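Local coordinates for protein Two-component system sensor histidine kinase (PDB 3OTT) that probably senses saccharides through this extracellular beta-propeller and beta-sandwich part and passes the signal to a histidine kinase that uses ATP to phosphorylate a histidine, at residues 495-500 with 506-511; 520-525 with 530-535; 539-542 with 547-550. All blocks are in the same frame, centred on the assembly; numbering follows the deposited sequence.

Contact 1: residues 495-500 with 506-511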
loop_
_atom_site.group_PDB
_atom_site.type_symbol
_atom_site.label_atom_id
_atom_site.label_comp_id
_atom_site.label_asym_id
_atom_site.label_seq_id
_atom_site.Cartn_x
_atom_site.Cartn_y
_atom_site.Cartn_z
ATOM N N ILE B 495 -28.002 35.565 -4.949
ATOM C CA ILE B 495 -26.755 35.676 -4.158
ATOM C C ILE B 495 -26.771 37.019 -3.418
ATOM O O ILE B 495 -27.410 37.981 -3.835
ATOM C CB ILE B 495 -25.423 35.488 -5.040
ATOM C CG1 ILE B 495 -25.354 36.516 -6.146
ATOM C CG2 ILE B 495 -25.282 34.027 -5.647
ATOM C CD1 ILE B 495 -24.023 36.445 -6.954
ATOM N N ASP B 496 -26.110 37.064 -2.279
ATOM C CA ASP B 496 -26.179 38.236 -1.442
ATOM C C ASP B 496 -24.949 39.067 -1.762
ATOM O O ASP B 496 -23.912 38.507 -2.149
ATOM C CB ASP B 496 -26.270 37.847 0.054
ATOM C CG ASP B 496 -27.730 37.484 0.509
ATOM O OD1 ASP B 496 -28.671 37.595 -0.297
ATOM O OD2 ASP B 496 -27.959 37.079 1.688
ATOM N N LYS B 497 -25.092 40.384 -1.641
ATOM C CA LYS B 497 -24.026 41.338 -1.870
ATOM C C LYS B 497 -23.878 42.136 -0.588
ATOM O O LYS B 497 -24.846 42.771 -0.135
ATOM C CB LYS B 497 -24.316 42.266 -3.054
ATOM C CG LYS B 497 -23.236 43.385 -3.221
ATOM C CD LYS B 497 -23.402 44.370 -4.415
ATOM C CE LYS B 497 -24.574 45.323 -4.243
ATOM N NZ LYS B 497 -24.183 46.552 -3.597
ATOM N N ILE B 498 -22.694 42.045 0.017
ATOM C CA ILE B 498 -22.358 42.844 1.175
ATOM C C ILE B 498 -21.446 44.055 0.840
ATOM O O ILE B 498 -20.411 43.934 0.163
ATOM C CB ILE B 498 -21.624 42.014 2.232
ATOM C CG1 ILE B 498 -22.455 40.834 2.648
ATOM C CG2 ILE B 498 -21.296 42.892 3.478
ATOM C CD1 ILE B 498 -21.727 39.929 3.532
ATOM N N ASN B 499 -21.842 45.213 1.310
ATOM C CA ASN B 499 -20.980 46.376 1.261
ATOM C C ASN B 499 -20.393 46.463 2.665
ATOM O O ASN B 499 -21.072 46.849 3.592
ATOM C CB ASN B 499 -21.746 47.619 0.849
ATOM C CG ASN B 499 -20.896 48.874 0.876
ATOM O OD1 ASN B 499 -19.997 49.010 1.710
ATOM N ND2 ASN B 499 -21.201 49.824 -0.032
ATOM N N PRO B 500 -19.140 46.041 2.824
ATOM C CA PRO B 500 -18.484 45.915 4.101
ATOM C C PRO B 500 -18.335 47.248 4.851
ATOM O O PRO B 500 -18.184 47.225 6.063
ATOM C CB PRO B 500 -17.087 45.365 3.740
ATOM C CG PRO B 500 -16.901 45.672 2.334
ATOM C CD PRO B 500 -18.226 45.863 1.692
ATOM N N THR B 506 -27.554 43.237 0.199
ATOM C CA THR B 506 -28.596 43.221 -0.808
ATOM C C THR B 506 -28.703 41.811 -1.474
ATOM O O THR B 506 -27.682 41.190 -1.759
ATOM C CB THR B 506 -28.313 44.256 -1.890
ATOM O OG1 THR B 506 -27.932 45.495 -1.283
ATOM C CG2 THR B 506 -29.596 44.494 -2.736
ATOM N N LYS B 507 -29.921 41.353 -1.743
ATOM C CA LYS B 507 -30.141 40.074 -2.401
ATOM C C LYS B 507 -30.335 40.335 -3.852
ATOM O O LYS B 507 -31.294 40.996 -4.176
ATOM C CB LYS B 507 -31.408 39.387 -1.871
ATOM C CG LYS B 507 -31.770 38.094 -2.626
ATOM C CD LYS B 507 -33.097 37.472 -2.107
ATOM C CE LYS B 507 -32.922 36.706 -0.811
ATOM N NZ LYS B 507 -31.949 35.606 -1.007
ATOM N N LEU B 508 -29.473 39.793 -4.727
ATOM C CA LEU B 508 -29.580 40.051 -6.164
ATOM C C LEU B 508 -29.788 38.792 -7.054
ATOM O O LEU B 508 -29.427 37.706 -6.670
ATOM C CB LEU B 508 -28.353 40.816 -6.649
ATOM C CG LEU B 508 -28.202 42.284 -6.193
ATOM C CD1 LEU B 508 -26.745 42.628 -6.394
ATOM C CD2 LEU B 508 -29.146 43.248 -6.940
ATOM N N PHE B 509 -30.413 38.971 -8.225
ATOM C CA PHE B 509 -30.644 37.894 -9.199
ATOM C C PHE B 509 -31.543 36.770 -8.678
ATOM O O PHE B 509 -31.464 35.644 -9.159
ATOM C CB PHE B 509 -29.279 37.389 -9.778
ATOM C CG PHE B 509 -28.339 38.538 -10.153
ATOM C CD1 PHE B 509 -28.691 39.441 -11.148
ATOM C CD2 PHE B 509 -27.155 38.782 -9.425
ATOM C CE1 PHE B 509 -27.835 40.530 -11.473
ATOM C CE2 PHE B 509 -26.299 39.839 -9.753
ATOM C CZ PHE B 509 -26.648 40.723 -10.755
ATOM N N ALA B 510 -32.384 37.069 -7.686
ATOM C CA ALA B 510 -33.318 36.082 -7.164
ATOM C C ALA B 510 -34.460 35.821 -8.155
ATOM O O ALA B 510 -35.181 34.841 -8.030
ATOM C CB ALA B 510 -33.894 36.518 -5.749
ATOM N N ASP B 511 -34.621 36.710 -9.118
ATOM C CA ASP B 511 -35.676 36.566 -10.099
ATOM C C ASP B 511 -35.429 35.346 -11.015
ATOM O O ASP B 511 -36.353 34.622 -11.348
ATOM C CB ASP B 511 -35.891 37.892 -10.867
ATOM C CG ASP B 511 -34.643 38.358 -11.655
ATOM O OD1 ASP B 511 -33.493 37.864 -11.409
ATOM O OD2 ASP B 511 -34.823 39.246 -12.532
#
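D496 and K507 face each other as a non-hydrogen-bonded pair between two antiparallel strands. D496 OD1 lies against the lysine chain, 3.6 Å from K507 CB. Chi3 and chi4 of K507 are both bent (-79° and -60°), and this turns its NZ toward D496 OD1. The resulting salt bridge, K507 NZ to D496 OD1, is long at 3.9 Å. On either side of this pair the backbones are joined by two bonds each. I495 N gives to L508 O at 3.1 Å, and L508 N returns to I495 O. K497 N reaches T506 O at 2.7 Å, and T506 N returns to K497 O. On the other sheet face, the K497 side chain passes across L508. Its CB and CE both lie 4.1 Å from L508 CD1. Beyond the strand end, F509 presents a ring edge to I495 CG1 at 4.4 Å. A second shell fixes the charged pair. S470 OG bonds both D496 OD1 and K507 NZ, and the lysine also reaches K493 O and N492 OD1. Strand 485-489 flanks 495-499 on its other side, and its W486 touches the side chains of I495, K497 and L508. Strand 537-542 of the next sheet packs against I495 and F509.

Contact 2: residues 520-525 with 530-535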
loop_
_atom_site.group_PDB
_atom_site.type_symbol
_atom_site.label_atom_id
_atom_site.label_comp_id
_atom_site.label_asym_id
_atom_site.label_seq_id
_atom_site.Cartn_x
_atom_site.Cartn_y
_atom_site.Cartn_z
ATOM N N ASN B 520 -25.273 27.034 -6.817
ATOM C CA ASN B 520 -24.481 26.244 -5.904
ATOM C C ASN B 520 -22.977 26.401 -6.149
ATOM O O ASN B 520 -22.208 25.654 -5.601
ATOM C CB ASN B 520 -24.872 24.751 -5.965
ATOM C CG ASN B 520 -24.303 24.071 -7.209
ATOM O OD1 ASN B 520 -24.416 24.614 -8.317
ATOM N ND2 ASN B 520 -23.638 22.908 -7.026
ATOM N N TYR B 521 -22.569 27.391 -6.930
ATOM C CA TYR B 521 -21.169 27.636 -7.132
ATOM C C TYR B 521 -20.924 29.065 -7.501
ATOM O O TYR B 521 -21.673 29.651 -8.292
ATOM C CB TYR B 521 -20.545 26.741 -8.233
ATOM C CG TYR B 521 -19.088 26.445 -7.926
ATOM C CD1 TYR B 521 -18.074 27.324 -8.303
ATOM C CD2 TYR B 521 -18.718 25.272 -7.221
ATOM C CE1 TYR B 521 -16.711 27.064 -7.953
ATOM C CE2 TYR B 521 -17.388 25.004 -6.899
ATOM C CZ TYR B 521 -16.380 25.894 -7.265
ATOM O OH TYR B 521 -15.031 25.605 -6.946
ATOM N N LEU B 522 -19.822 29.604 -6.998
ATOM C CA LEU B 522 -19.497 31.005 -7.248
ATOM C C LEU B 522 -17.990 31.257 -7.406
ATOM O O LEU B 522 -17.206 30.660 -6.718
ATOM C CB LEU B 522 -20.076 31.854 -6.131
ATOM C CG LEU B 522 -20.312 33.370 -6.089
ATOM C CD1 LEU B 522 -19.384 33.996 -5.136
ATOM C CD2 LEU B 522 -20.436 34.173 -7.392
ATOM N N LEU B 523 -17.631 32.137 -8.342
ATOM C CA LEU B 523 -16.255 32.521 -8.613
ATOM C C LEU B 523 -16.152 33.887 -9.306
ATOM O O LEU B 523 -17.128 34.374 -9.891
ATOM C CB LEU B 523 -15.482 31.419 -9.366
ATOM C CG LEU B 523 -15.515 31.044 -10.853
ATOM C CD1 LEU B 523 -15.075 32.209 -11.804
ATOM C CD2 LEU B 523 -14.571 29.867 -11.126
ATOM N N CYS B 524 -14.977 34.509 -9.177
ATOM C CA CYS B 524 -14.655 35.781 -9.844
ATOM C C CYS B 524 -13.442 35.557 -10.723
ATOM O O CYS B 524 -12.478 34.931 -10.289
ATOM C CB CYS B 524 -14.323 36.880 -8.842
ATOM S SG CYS B 524 -14.203 38.622 -9.555
ATOM N N ASP B 525 -13.505 36.060 -11.959
ATOM C CA ASP B 525 -12.449 35.833 -12.934
ATOM C C ASP B 525 -11.499 37.034 -12.922
ATOM O O ASP B 525 -11.783 38.045 -12.259
ATOM C CB ASP B 525 -13.048 35.456 -14.313
ATOM C CG ASP B 525 -13.652 36.632 -15.094
ATOM O OD1 ASP B 525 -13.543 37.833 -14.728
ATOM O OD2 ASP B 525 -14.202 36.360 -16.178
ATOM N N LEU B 530 -18.298 37.942 -12.290
ATOM C CA LEU B 530 -18.671 36.798 -11.419
ATOM C C LEU B 530 -19.302 35.679 -12.193
ATOM O O LEU B 530 -20.156 35.904 -13.024
ATOM C CB LEU B 530 -19.688 37.222 -10.376
ATOM C CG LEU B 530 -19.306 37.726 -8.991
ATOM C CD1 LEU B 530 -18.000 38.391 -9.029
ATOM C CD2 LEU B 530 -20.356 38.688 -8.493
ATOM N N TRP B 531 -18.971 34.457 -11.834
ATOM C CA TRP B 531 -19.580 33.293 -12.449
ATOM C C TRP B 531 -20.355 32.518 -11.388
ATOM O O TRP B 531 -19.780 32.140 -10.323
ATOM C CB TRP B 531 -18.485 32.438 -13.111
ATOM C CG TRP B 531 -17.871 33.138 -14.305
ATOM C CD1 TRP B 531 -16.912 34.064 -14.279
ATOM C CD2 TRP B 531 -18.251 32.983 -15.678
ATOM N NE1 TRP B 531 -16.615 34.505 -15.563
ATOM C CE2 TRP B 531 -17.437 33.854 -16.439
ATOM C CE3 TRP B 531 -19.205 32.182 -16.342
ATOM C CZ2 TRP B 531 -17.507 33.926 -17.844
ATOM C CZ3 TRP B 531 -19.292 32.258 -17.714
ATOM C CH2 TRP B 531 -18.445 33.124 -18.463
ATOM N N VAL B 532 -21.653 32.307 -11.657
ATOM C CA VAL B 532 -22.525 31.520 -10.790
ATOM C C VAL B 532 -22.927 30.188 -11.465
ATOM O O VAL B 532 -23.347 30.136 -12.629
ATOM C CB VAL B 532 -23.808 32.309 -10.368
ATOM C CG1 VAL B 532 -24.633 31.519 -9.249
ATOM C CG2 VAL B 532 -23.465 33.713 -9.820
ATOM N N GLY B 533 -22.797 29.097 -10.731
ATOM C CA GLY B 533 -23.105 27.796 -11.281
ATOM C C GLY B 533 -24.428 27.384 -10.701
ATOM O O GLY B 533 -24.712 27.635 -9.510
ATOM N N PHE B 534 -25.254 26.804 -11.559
ATOM C CA PHE B 534 -26.472 26.158 -11.155
ATOM C C PHE B 534 -26.657 24.882 -11.992
ATOM O O PHE B 534 -25.856 24.573 -12.916
ATOM C CB PHE B 534 -27.684 27.109 -11.308
ATOM C CG PHE B 534 -27.801 27.769 -12.669
ATOM C CD1 PHE B 534 -28.470 27.138 -13.713
ATOM C CD2 PHE B 534 -27.289 29.050 -12.887
ATOM C CE1 PHE B 534 -28.609 27.748 -14.973
ATOM C CE2 PHE B 534 -27.434 29.693 -14.144
ATOM C CZ PHE B 534 -28.069 29.031 -15.182
ATOM N N HIS B 535 -27.724 24.159 -11.685
ATOM C CA HIS B 535 -28.052 22.934 -12.398
ATOM C C HIS B 535 -28.211 23.160 -13.880
ATOM O O HIS B 535 -29.204 23.720 -14.304
ATOM C CB HIS B 535 -29.292 22.226 -11.781
ATOM C CG HIS B 535 -28.948 21.395 -10.588
ATOM N ND1 HIS B 535 -28.454 21.946 -9.415
ATOM C CD2 HIS B 535 -28.959 20.054 -10.396
ATOM C CE1 HIS B 535 -28.202 20.982 -8.547
ATOM N NE2 HIS B 535 -28.517 19.824 -9.112
#
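L523 and W531 form a hydrogen-bonded pair in an antiparallel hairpin. W531 N gives to L523 O at 2.7 Å, and L523 N returns to W531 O. Further along, G533 N bonds Y521 O. G533 O takes N520 N at 2.8 Å and, weakly, Y521 N, so two residues face one in a classic beta bulge. The polar side-chain bond is W531 NE1 to D525 OD2, 3.1 Å long and nearly straight (170°). The carboxylate sits at the indole edge, close to the ring plane, but is itself met from above its own plane. R584 NH1 makes a salt bridge to the same oxygen, while L529 N holds D525 OD1. Apolar contacts lie on both faces. L523 and W531 lie side by side, with L523 CD1 3.6 Å from W531 CD1. On the other face L522 CD2 touches V532 CG2 at 3.9 Å, and C524 SG meets L530 CD1 at 3.8 Å. A leucine for W531 has no ring N-H and would probably leave D525 OD2 only R584 of these two partners and open a gap beside L523 CD1. Such a hairpin, the first two strands of a four-stranded antiparallel meander, is typical of a beta-propeller blade.

Contact 3: residues 539-542 with 547-550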
loop_
_atom_site.group_PDB
_atom_site.type_symbol
_atom_site.label_atom_id
_atom_site.label_comp_id
_atom_site.label_asym_id
_atom_site.label_seq_id
_atom_site.Cartn_x
_atom_site.Cartn_y
_atom_site.Cartn_z
ATOM N N MET B 539 -24.162 31.533 -15.070
ATOM C CA MET B 539 -24.575 32.898 -15.246
ATOM C C MET B 539 -23.333 33.770 -15.021
ATOM O O MET B 539 -22.616 33.601 -13.981
ATOM C CB MET B 539 -25.626 33.271 -14.189
ATOM C CG MET B 539 -25.944 34.773 -14.105
ATOM S SD MET B 539 -27.581 35.158 -13.330
ATOM C CE MET B 539 -26.946 35.816 -11.908
ATOM N N ARG B 540 -23.106 34.698 -15.954
ATOM C CA ARG B 540 -22.015 35.653 -15.836
ATOM C C ARG B 540 -22.571 36.997 -15.397
ATOM O O ARG B 540 -23.450 37.518 -16.018
ATOM C CB ARG B 540 -21.285 35.796 -17.170
ATOM C CG ARG B 540 -20.062 36.685 -17.071
ATOM C CD ARG B 540 -19.337 36.875 -18.416
ATOM N NE ARG B 540 -20.238 37.588 -19.313
ATOM C CZ ARG B 540 -20.108 37.681 -20.636
ATOM N NH1 ARG B 540 -19.113 37.103 -21.299
ATOM N NH2 ARG B 540 -21.003 38.343 -21.299
ATOM N N ILE B 541 -22.024 37.557 -14.337
ATOM C CA ILE B 541 -22.498 38.780 -13.747
ATOM C C ILE B 541 -21.419 39.854 -13.803
ATOM O O ILE B 541 -20.283 39.597 -13.426
ATOM C CB ILE B 541 -22.837 38.539 -12.281
ATOM C CG1 ILE B 541 -24.063 37.629 -12.178
ATOM C CG2 ILE B 541 -23.136 39.852 -11.523
ATOM C CD1 ILE B 541 -24.235 37.009 -10.775
ATOM N N ASN B 542 -21.774 41.049 -14.252
ATOM C CA ASN B 542 -20.846 42.168 -14.142
ATOM C C ASN B 542 -21.229 43.083 -12.946
ATOM O O ASN B 542 -22.263 43.732 -12.963
ATOM C CB ASN B 542 -20.728 42.909 -15.483
ATOM C CG ASN B 542 -19.775 44.121 -15.429
ATOM O OD1 ASN B 542 -19.336 44.586 -14.353
ATOM N ND2 ASN B 542 -19.485 44.654 -16.608
ATOM N N SER B 547 -25.354 43.738 -14.207
ATOM C CA SER B 547 -25.850 43.125 -15.407
ATOM C C SER B 547 -25.472 41.664 -15.423
ATOM O O SER B 547 -24.544 41.240 -14.746
ATOM C CB SER B 547 -25.109 43.719 -16.605
ATOM O OG SER B 547 -25.975 43.714 -17.712
ATOM N N GLN B 548 -26.085 40.922 -16.324
ATOM C CA GLN B 548 -26.088 39.505 -16.171
ATOM C C GLN B 548 -26.472 38.827 -17.477
ATOM O O GLN B 548 -27.422 39.241 -18.136
ATOM C CB GLN B 548 -27.109 39.254 -15.058
ATOM C CG GLN B 548 -27.434 37.902 -14.783
ATOM C CD GLN B 548 -28.601 37.467 -15.580
ATOM O OE1 GLN B 548 -28.444 36.734 -16.561
ATOM N NE2 GLN B 548 -29.793 37.914 -15.186
ATOM N N GLN B 549 -25.737 37.783 -17.846
ATOM C CA GLN B 549 -26.073 36.931 -18.996
ATOM C C GLN B 549 -25.960 35.459 -18.548
ATOM O O GLN B 549 -25.177 35.087 -17.679
ATOM C CB GLN B 549 -25.131 37.209 -20.192
ATOM C CG GLN B 549 -25.831 37.545 -21.508
ATOM C CD GLN B 549 -24.872 37.517 -22.730
ATOM O OE1 GLN B 549 -24.453 38.569 -23.211
ATOM N NE2 GLN B 549 -24.536 36.312 -23.227
ATOM N N SER B 550 -26.744 34.614 -19.164
ATOM C CA SER B 550 -26.908 33.293 -18.659
ATOM C C SER B 550 -26.993 32.320 -19.811
ATOM O O SER B 550 -27.506 32.664 -20.862
ATOM C CB SER B 550 -28.212 33.282 -17.844
ATOM O OG SER B 550 -28.226 32.097 -17.134
#
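Q549 O accepts R540 N at 2.7 Å, nearly in line with its C=O bond, and M539 CA also approaches it at 3.3 Å. The pair belongs to the outer hairpin of a beta-propeller blade, where strand 537-542 meets the last strand, 547-552. Q549 N closes the pair by bonding R540 O. At the turn end N542 N gives to S547 O at 2.8 Å, whereas the return bond from S547 N is weak. D545 OD1 gives S547 N a second acceptor. R540 and Q549 project from the same face and run side by side. Their flat ends are inclined by 62°, and NH2 of R540 stays 4.0 Å from OE1 of Q549, so they only lie near each other. The guanidinium is instead held by R584 O and K585 O, both bonded to R540 NH1. The opposite face carries M539, I541, Q548 and S550. M539 and Q548 cross there at about a right angle, but they come too close for the detail to be trusted, and it remains doubtful. I541 CG2 stands anti to its own N and lies 3.8 Å from S547 O.

In the fold
Contacts 2 and 3 share one propeller blade; contact 1 is the outer hairpin of the blade before it. Contact 2 joins the first two strands and is the most buried. Contact 3 joins the last two, and its inner strand 537-542 bonds strand 530-534 of contact 2, as in V532 N to M539 O. Contacts 1 and 3 are therefore equivalent outer hairpins, partly buried, with long polar side chains. Contact 2 relies more on leucines, valine and an indole. An apolar interface binds the blades: I495 CD1 packs on V532 CG2 and I541 CD1, and the ring of F509 reaches Q548 CB through its CE1.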